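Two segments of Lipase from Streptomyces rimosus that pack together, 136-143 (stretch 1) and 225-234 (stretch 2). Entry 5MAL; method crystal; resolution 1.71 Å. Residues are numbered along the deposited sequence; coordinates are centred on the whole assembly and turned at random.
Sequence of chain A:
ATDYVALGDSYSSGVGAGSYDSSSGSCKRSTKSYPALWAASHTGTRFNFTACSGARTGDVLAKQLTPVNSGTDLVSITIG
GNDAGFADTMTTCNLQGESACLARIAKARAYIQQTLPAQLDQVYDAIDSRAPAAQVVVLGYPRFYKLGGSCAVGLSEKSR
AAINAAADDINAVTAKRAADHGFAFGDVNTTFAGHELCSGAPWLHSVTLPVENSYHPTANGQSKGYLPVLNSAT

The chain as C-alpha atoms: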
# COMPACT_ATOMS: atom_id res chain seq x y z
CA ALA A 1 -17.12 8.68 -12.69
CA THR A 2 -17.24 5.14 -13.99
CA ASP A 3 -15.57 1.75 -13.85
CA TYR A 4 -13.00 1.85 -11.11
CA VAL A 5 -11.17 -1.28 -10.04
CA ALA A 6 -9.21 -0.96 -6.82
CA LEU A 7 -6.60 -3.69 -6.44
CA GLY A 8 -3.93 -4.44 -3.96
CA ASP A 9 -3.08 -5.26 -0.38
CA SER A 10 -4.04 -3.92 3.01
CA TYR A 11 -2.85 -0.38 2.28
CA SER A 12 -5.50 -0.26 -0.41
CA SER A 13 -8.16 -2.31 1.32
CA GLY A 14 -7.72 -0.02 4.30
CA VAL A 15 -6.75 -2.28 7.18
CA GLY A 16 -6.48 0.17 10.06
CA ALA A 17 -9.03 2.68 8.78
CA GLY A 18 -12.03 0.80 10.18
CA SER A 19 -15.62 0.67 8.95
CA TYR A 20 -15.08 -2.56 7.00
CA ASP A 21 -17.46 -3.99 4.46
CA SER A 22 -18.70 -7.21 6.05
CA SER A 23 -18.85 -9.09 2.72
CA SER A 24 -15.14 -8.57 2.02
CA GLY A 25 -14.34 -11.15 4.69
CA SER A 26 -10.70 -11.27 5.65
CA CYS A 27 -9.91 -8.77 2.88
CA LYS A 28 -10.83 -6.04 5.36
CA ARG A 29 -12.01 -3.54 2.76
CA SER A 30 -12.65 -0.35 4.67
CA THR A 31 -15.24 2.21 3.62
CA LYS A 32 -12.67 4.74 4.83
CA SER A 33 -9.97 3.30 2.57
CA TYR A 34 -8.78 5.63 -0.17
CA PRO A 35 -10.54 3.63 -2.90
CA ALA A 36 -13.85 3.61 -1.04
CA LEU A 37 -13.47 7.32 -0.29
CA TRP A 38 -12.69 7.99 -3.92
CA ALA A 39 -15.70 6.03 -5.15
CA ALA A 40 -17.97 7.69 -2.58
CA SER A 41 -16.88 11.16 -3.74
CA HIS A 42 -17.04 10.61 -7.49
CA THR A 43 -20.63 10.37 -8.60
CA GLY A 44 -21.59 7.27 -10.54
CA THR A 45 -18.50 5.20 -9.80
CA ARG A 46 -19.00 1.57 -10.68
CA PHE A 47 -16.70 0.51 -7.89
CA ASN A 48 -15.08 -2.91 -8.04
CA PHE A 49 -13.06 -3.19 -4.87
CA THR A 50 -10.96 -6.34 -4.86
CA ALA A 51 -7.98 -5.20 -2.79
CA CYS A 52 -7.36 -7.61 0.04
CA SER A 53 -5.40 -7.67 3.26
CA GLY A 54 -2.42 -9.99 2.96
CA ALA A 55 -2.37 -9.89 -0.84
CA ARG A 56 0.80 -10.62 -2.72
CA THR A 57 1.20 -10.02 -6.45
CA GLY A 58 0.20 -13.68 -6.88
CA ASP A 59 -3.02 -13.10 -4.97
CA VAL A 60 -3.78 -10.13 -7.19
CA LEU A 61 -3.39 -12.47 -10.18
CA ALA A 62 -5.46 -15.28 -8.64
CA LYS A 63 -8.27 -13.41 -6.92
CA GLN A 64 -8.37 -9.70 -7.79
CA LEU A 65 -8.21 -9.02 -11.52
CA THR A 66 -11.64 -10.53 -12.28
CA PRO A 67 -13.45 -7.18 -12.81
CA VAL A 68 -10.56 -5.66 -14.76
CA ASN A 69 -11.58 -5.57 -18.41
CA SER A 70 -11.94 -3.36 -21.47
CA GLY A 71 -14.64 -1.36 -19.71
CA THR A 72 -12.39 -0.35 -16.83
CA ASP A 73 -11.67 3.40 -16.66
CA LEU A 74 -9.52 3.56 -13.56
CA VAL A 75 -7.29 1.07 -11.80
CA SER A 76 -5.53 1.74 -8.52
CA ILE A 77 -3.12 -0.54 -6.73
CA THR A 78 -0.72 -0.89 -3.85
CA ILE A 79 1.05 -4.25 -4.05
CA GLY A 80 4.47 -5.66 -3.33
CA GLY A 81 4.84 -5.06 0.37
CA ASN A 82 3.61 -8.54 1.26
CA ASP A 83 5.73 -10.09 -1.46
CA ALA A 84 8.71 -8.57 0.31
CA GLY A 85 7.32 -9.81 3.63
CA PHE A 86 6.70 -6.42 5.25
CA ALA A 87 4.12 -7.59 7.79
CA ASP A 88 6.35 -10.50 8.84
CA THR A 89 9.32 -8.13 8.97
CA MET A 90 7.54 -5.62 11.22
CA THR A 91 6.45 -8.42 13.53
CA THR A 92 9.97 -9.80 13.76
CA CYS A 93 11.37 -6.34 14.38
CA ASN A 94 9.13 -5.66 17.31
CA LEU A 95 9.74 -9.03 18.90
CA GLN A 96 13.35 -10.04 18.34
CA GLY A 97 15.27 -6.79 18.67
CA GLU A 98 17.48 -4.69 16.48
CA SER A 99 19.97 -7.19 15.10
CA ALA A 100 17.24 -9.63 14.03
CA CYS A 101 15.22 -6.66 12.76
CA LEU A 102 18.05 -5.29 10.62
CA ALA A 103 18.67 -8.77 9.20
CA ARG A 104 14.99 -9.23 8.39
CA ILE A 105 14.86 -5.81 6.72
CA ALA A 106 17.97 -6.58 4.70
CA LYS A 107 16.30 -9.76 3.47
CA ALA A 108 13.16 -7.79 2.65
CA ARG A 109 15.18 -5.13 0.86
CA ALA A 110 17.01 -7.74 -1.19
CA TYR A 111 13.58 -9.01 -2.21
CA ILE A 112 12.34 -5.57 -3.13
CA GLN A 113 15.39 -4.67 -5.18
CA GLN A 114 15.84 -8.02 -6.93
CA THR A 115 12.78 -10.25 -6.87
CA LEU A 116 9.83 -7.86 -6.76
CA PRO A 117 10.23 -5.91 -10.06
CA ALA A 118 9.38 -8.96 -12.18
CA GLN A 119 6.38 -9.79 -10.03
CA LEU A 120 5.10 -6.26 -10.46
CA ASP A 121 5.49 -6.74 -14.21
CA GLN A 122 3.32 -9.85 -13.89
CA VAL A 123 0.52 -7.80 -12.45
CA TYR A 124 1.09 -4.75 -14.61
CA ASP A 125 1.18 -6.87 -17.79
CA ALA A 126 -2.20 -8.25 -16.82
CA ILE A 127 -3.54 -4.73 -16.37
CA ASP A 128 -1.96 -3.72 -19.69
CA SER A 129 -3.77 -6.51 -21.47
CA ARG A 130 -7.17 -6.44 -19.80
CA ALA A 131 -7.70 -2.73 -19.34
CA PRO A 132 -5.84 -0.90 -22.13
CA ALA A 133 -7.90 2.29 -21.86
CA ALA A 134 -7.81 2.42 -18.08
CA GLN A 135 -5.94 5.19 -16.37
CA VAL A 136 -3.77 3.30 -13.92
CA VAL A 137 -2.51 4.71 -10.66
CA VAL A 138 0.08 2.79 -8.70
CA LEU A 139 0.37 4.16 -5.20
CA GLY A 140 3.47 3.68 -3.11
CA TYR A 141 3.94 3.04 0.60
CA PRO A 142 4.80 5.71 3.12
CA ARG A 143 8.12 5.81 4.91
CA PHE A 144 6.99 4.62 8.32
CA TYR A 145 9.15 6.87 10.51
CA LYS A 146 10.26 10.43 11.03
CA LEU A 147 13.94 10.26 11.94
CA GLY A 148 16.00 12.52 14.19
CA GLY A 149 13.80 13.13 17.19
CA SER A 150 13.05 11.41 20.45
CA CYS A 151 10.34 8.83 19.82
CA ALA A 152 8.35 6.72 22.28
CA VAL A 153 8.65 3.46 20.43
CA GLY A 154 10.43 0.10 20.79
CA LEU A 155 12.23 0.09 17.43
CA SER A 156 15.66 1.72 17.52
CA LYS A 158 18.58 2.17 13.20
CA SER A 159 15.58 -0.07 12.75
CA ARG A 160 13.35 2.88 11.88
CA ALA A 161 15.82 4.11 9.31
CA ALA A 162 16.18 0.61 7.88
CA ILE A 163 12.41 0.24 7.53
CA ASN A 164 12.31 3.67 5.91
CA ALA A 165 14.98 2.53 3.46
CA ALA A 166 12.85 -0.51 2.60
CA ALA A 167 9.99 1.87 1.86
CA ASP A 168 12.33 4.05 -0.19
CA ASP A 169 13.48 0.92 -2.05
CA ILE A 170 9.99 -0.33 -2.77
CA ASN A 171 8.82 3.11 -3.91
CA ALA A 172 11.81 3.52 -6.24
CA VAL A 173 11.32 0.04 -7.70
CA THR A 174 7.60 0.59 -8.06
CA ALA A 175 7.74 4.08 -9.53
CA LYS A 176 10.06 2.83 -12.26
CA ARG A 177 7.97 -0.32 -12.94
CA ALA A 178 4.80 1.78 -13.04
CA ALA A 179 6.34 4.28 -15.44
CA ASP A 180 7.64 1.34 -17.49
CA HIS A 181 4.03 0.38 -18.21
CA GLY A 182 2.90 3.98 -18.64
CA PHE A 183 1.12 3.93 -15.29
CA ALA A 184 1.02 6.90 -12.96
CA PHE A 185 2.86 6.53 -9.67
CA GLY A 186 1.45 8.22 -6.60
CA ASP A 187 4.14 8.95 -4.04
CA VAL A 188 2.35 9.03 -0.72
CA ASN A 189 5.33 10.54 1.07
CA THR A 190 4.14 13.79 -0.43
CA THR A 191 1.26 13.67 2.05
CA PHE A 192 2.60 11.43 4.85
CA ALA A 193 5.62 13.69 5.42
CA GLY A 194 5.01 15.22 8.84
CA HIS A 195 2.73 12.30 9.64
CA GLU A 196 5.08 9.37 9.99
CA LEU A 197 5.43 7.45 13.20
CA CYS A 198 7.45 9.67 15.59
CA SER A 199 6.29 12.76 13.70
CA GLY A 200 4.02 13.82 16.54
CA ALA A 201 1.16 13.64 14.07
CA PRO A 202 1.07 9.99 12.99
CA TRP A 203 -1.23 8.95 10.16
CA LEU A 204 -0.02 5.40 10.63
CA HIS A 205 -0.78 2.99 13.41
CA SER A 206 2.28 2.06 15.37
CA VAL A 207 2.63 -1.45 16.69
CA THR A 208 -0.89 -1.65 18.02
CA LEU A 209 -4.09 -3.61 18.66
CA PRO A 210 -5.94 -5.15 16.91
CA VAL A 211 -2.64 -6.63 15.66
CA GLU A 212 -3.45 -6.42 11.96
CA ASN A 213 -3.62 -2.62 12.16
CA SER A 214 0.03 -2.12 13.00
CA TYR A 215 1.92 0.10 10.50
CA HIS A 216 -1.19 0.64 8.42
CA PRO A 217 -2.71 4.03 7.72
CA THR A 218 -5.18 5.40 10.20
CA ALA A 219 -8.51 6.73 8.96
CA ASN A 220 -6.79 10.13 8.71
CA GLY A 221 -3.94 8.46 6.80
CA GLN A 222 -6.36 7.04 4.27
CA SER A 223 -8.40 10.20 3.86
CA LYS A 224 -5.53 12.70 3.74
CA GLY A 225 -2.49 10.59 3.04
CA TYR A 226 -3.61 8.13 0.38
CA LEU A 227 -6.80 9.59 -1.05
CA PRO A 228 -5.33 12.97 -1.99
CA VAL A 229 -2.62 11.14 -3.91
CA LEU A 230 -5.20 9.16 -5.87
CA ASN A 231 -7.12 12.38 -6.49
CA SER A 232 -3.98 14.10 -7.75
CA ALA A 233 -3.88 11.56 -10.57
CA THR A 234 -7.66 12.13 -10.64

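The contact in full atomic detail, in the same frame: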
# COMPACT_ATOMS: atom_id res chain seq x y z
N VAL A 136 -4.24 4.16 -14.99
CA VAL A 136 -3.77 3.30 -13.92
C VAL A 136 -2.92 4.08 -12.95
O VAL A 136 -1.98 4.76 -13.35
CB VAL A 136 -2.98 2.10 -14.49
CG1 VAL A 136 -2.55 1.17 -13.39
CG2 VAL A 136 -3.85 1.33 -15.47
N VAL A 137 -3.27 4.00 -11.67
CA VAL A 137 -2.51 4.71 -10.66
C VAL A 137 -1.92 3.70 -9.69
O VAL A 137 -2.65 3.02 -8.96
CB VAL A 137 -3.38 5.69 -9.87
CG1 VAL A 137 -2.48 6.56 -8.98
CG2 VAL A 137 -4.22 6.54 -10.80
N VAL A 138 -0.60 3.60 -9.70
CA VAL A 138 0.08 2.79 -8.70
C VAL A 138 0.46 3.70 -7.54
O VAL A 138 1.07 4.74 -7.74
CB VAL A 138 1.34 2.13 -9.26
CG1 VAL A 138 1.97 1.27 -8.17
CG2 VAL A 138 0.99 1.29 -10.47
N LEU A 139 0.04 3.34 -6.34
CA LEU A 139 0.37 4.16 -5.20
C LEU A 139 1.46 3.46 -4.41
O LEU A 139 1.49 2.23 -4.32
CB LEU A 139 -0.86 4.41 -4.34
CG LEU A 139 -1.90 5.33 -4.98
CD1 LEU A 139 -2.91 4.58 -5.83
CD2 LEU A 139 -2.60 6.11 -3.89
N GLY A 140 2.39 4.24 -3.88
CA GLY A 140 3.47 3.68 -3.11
C GLY A 140 3.10 3.44 -1.65
O GLY A 140 1.92 3.48 -1.28
N TYR A 141 4.11 3.19 -0.84
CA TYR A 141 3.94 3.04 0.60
C TYR A 141 4.60 4.22 1.27
O TYR A 141 5.52 4.81 0.71
CB TYR A 141 4.55 1.73 1.10
CG TYR A 141 3.96 0.49 0.48
CD1 TYR A 141 2.87 -0.13 1.05
CD2 TYR A 141 4.49 -0.04 -0.69
CE1 TYR A 141 2.31 -1.27 0.47
CE2 TYR A 141 3.95 -1.18 -1.27
CZ TYR A 141 2.87 -1.79 -0.69
OH TYR A 141 2.32 -2.92 -1.25
N PRO A 142 4.14 4.58 2.47
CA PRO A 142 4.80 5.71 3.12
C PRO A 142 6.05 5.22 3.84
O PRO A 142 6.05 4.07 4.28
CB PRO A 142 3.74 6.20 4.12
CG PRO A 142 3.01 4.94 4.51
CD PRO A 142 2.99 4.08 3.24
N ARG A 143 7.08 6.04 3.91
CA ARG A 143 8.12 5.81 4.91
C ARG A 143 7.41 5.79 6.25
O ARG A 143 6.57 6.65 6.52
CB ARG A 143 9.20 6.90 4.87
CG ARG A 143 10.27 6.69 3.82
CD ARG A 143 11.32 7.77 3.93
NE ARG A 143 10.71 9.08 3.77
CZ ARG A 143 10.70 9.77 2.63
NH1 ARG A 143 11.31 9.27 1.56
NH2 ARG A 143 10.11 10.95 2.58
N GLY A 225 -3.77 11.07 3.52
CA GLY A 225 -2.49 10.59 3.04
C GLY A 225 -2.70 9.95 1.68
O GLY A 225 -2.25 10.48 0.67
N TYR A 226 -3.42 8.84 1.64
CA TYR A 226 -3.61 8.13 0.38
C TYR A 226 -4.57 8.78 -0.60
O TYR A 226 -4.24 8.94 -1.76
CB TYR A 226 -4.06 6.69 0.62
CG TYR A 226 -2.88 5.79 0.74
CD1 TYR A 226 -2.26 5.59 1.97
CD2 TYR A 226 -2.36 5.15 -0.39
CE1 TYR A 226 -1.15 4.77 2.07
CE2 TYR A 226 -1.25 4.35 -0.30
CZ TYR A 226 -0.66 4.15 0.94
OH TYR A 226 0.43 3.34 1.02
N LEU A 227 -5.77 9.12 -0.13
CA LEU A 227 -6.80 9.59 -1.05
C LEU A 227 -6.37 10.83 -1.84
O LEU A 227 -6.60 10.89 -3.04
CB LEU A 227 -8.10 9.87 -0.29
CG LEU A 227 -9.17 10.57 -1.12
CD1 LEU A 227 -9.63 9.69 -2.28
CD2 LEU A 227 -10.35 10.98 -0.24
N PRO A 228 -5.71 11.81 -1.18
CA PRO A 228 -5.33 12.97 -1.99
C PRO A 228 -4.35 12.61 -3.10
O PRO A 228 -4.35 13.22 -4.17
CB PRO A 228 -4.70 13.91 -0.96
CG PRO A 228 -5.40 13.57 0.33
CD PRO A 228 -5.49 12.06 0.26
N VAL A 229 -3.54 11.58 -2.87
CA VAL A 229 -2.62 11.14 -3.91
C VAL A 229 -3.36 10.48 -5.08
O VAL A 229 -3.02 10.70 -6.23
CB VAL A 229 -1.57 10.20 -3.32
CG1 VAL A 229 -0.64 9.71 -4.39
CG2 VAL A 229 -0.79 10.96 -2.26
N LEU A 230 -4.39 9.68 -4.79
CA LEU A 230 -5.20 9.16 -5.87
C LEU A 230 -5.88 10.31 -6.60
O LEU A 230 -5.88 10.35 -7.82
CB LEU A 230 -6.23 8.15 -5.37
CG LEU A 230 -7.13 7.61 -6.48
CD1 LEU A 230 -6.31 6.91 -7.56
CD2 LEU A 230 -8.13 6.66 -5.85
N ASN A 231 -6.45 11.25 -5.86
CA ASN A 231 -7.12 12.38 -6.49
C ASN A 231 -6.19 13.21 -7.36
O ASN A 231 -6.62 13.76 -8.37
CB ASN A 231 -7.79 13.27 -5.45
CG ASN A 231 -9.19 12.83 -5.13
OD1 ASN A 231 -9.88 12.24 -5.97
ND2 ASN A 231 -9.65 13.12 -3.92
N SER A 232 -4.92 13.28 -7.00
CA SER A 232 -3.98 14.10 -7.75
C SER A 232 -3.78 13.53 -9.16
O SER A 232 -3.41 14.24 -10.08
CB SER A 232 -2.65 14.20 -7.02
OG SER A 232 -1.83 13.08 -7.29
N ALA A 233 -4.03 12.24 -9.29
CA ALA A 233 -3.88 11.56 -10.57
C ALA A 233 -5.27 11.46 -11.17
O ALA A 233 -5.46 10.87 -12.23
CB ALA A 233 -3.26 10.19 -10.37
N THR A 234 -6.20 12.11 -10.47
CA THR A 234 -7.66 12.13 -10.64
C THR A 234 -8.23 10.79 -10.28
O THR A 234 -8.70 10.73 -9.16
CB THR A 234 -8.10 12.59 -12.02
OG1 THR A 234 -7.63 11.67 -13.02
CG2 THR A 234 -7.52 13.98 -12.28
OXT THR A 234 -8.21 9.78 -10.98

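How does the last part of a strand meet a helix running almost antiparallel to it? The axes of strand 136-139 and helix 225-232 approach to 9.4 Å, at 149° between their N-to-C directions, and the gap is filled by side chains. Because successive strand residues point to opposite faces, Val 137 and Leu 139 send their CA-to-CB bonds toward the helix, while Val 136 and Val 138 are out of its reach. The contact buries 369 Å², summed over both sides, and is apolar apart from a single hydrogen bond.

What does Leu 139 find on the helix? With chi1 at -70° (m) and chi2 at 89° (p), it brings CD2 to the helix surface, where Leu 139 CD2 lies 3.6 Å from Tyr 226 CD2, at the edge of that ring and near its plane. The same methyl, Leu 139 CD2, is 4.1 Å from Val 229 CG1 and 4.4 Å from Leu 230 CB. Three helix residues thus surround one methyl group, and a branched aliphatic chain suits such a pocket, having no polar atom to satisfy. Val 229, in the t rotamer, points toward the strand and closes part of it.

What meets Val 137 on stretch 2? Val 137, also t, places its CG2 3.9 Å from Leu 230 CD1 and 3.8 Å from Ala 233 CB. Leu 230 leaves its backbone sideways, but chi1 at 178° (t) and chi2 at 60° (p) bring its end nearer the strand. Ala 233 needs no such reach: its CB points toward the strand, and the lone methyl is enough to meet the valine, the CA atoms of Val 137 and Ala 233 being 7.0 Å apart.

Why is a tyrosine placed at position 226? Its CA-to-CB bond also points sideways, yet the long ring, at chi1 -90° (m) and chi2 88°, carries the hydroxyl past Leu 139 to the loop after the strand. There Tyr 226 OH donates a hydrogen bond of 2.7 Å to Gly 140 O, which lies at the edge of the ring, near its plane. One side chain therefore combines an apolar flank for Leu 139 with a polar tip for a buried carbonyl. Around that tip, Tyr 226 OH is 3.5 Å from both Tyr 141 CA and Pro 142 CD. The side chain of Tyr 141 itself starts away from the helix, its own hydroxyl hydrogen-bonded elsewhere in the structure.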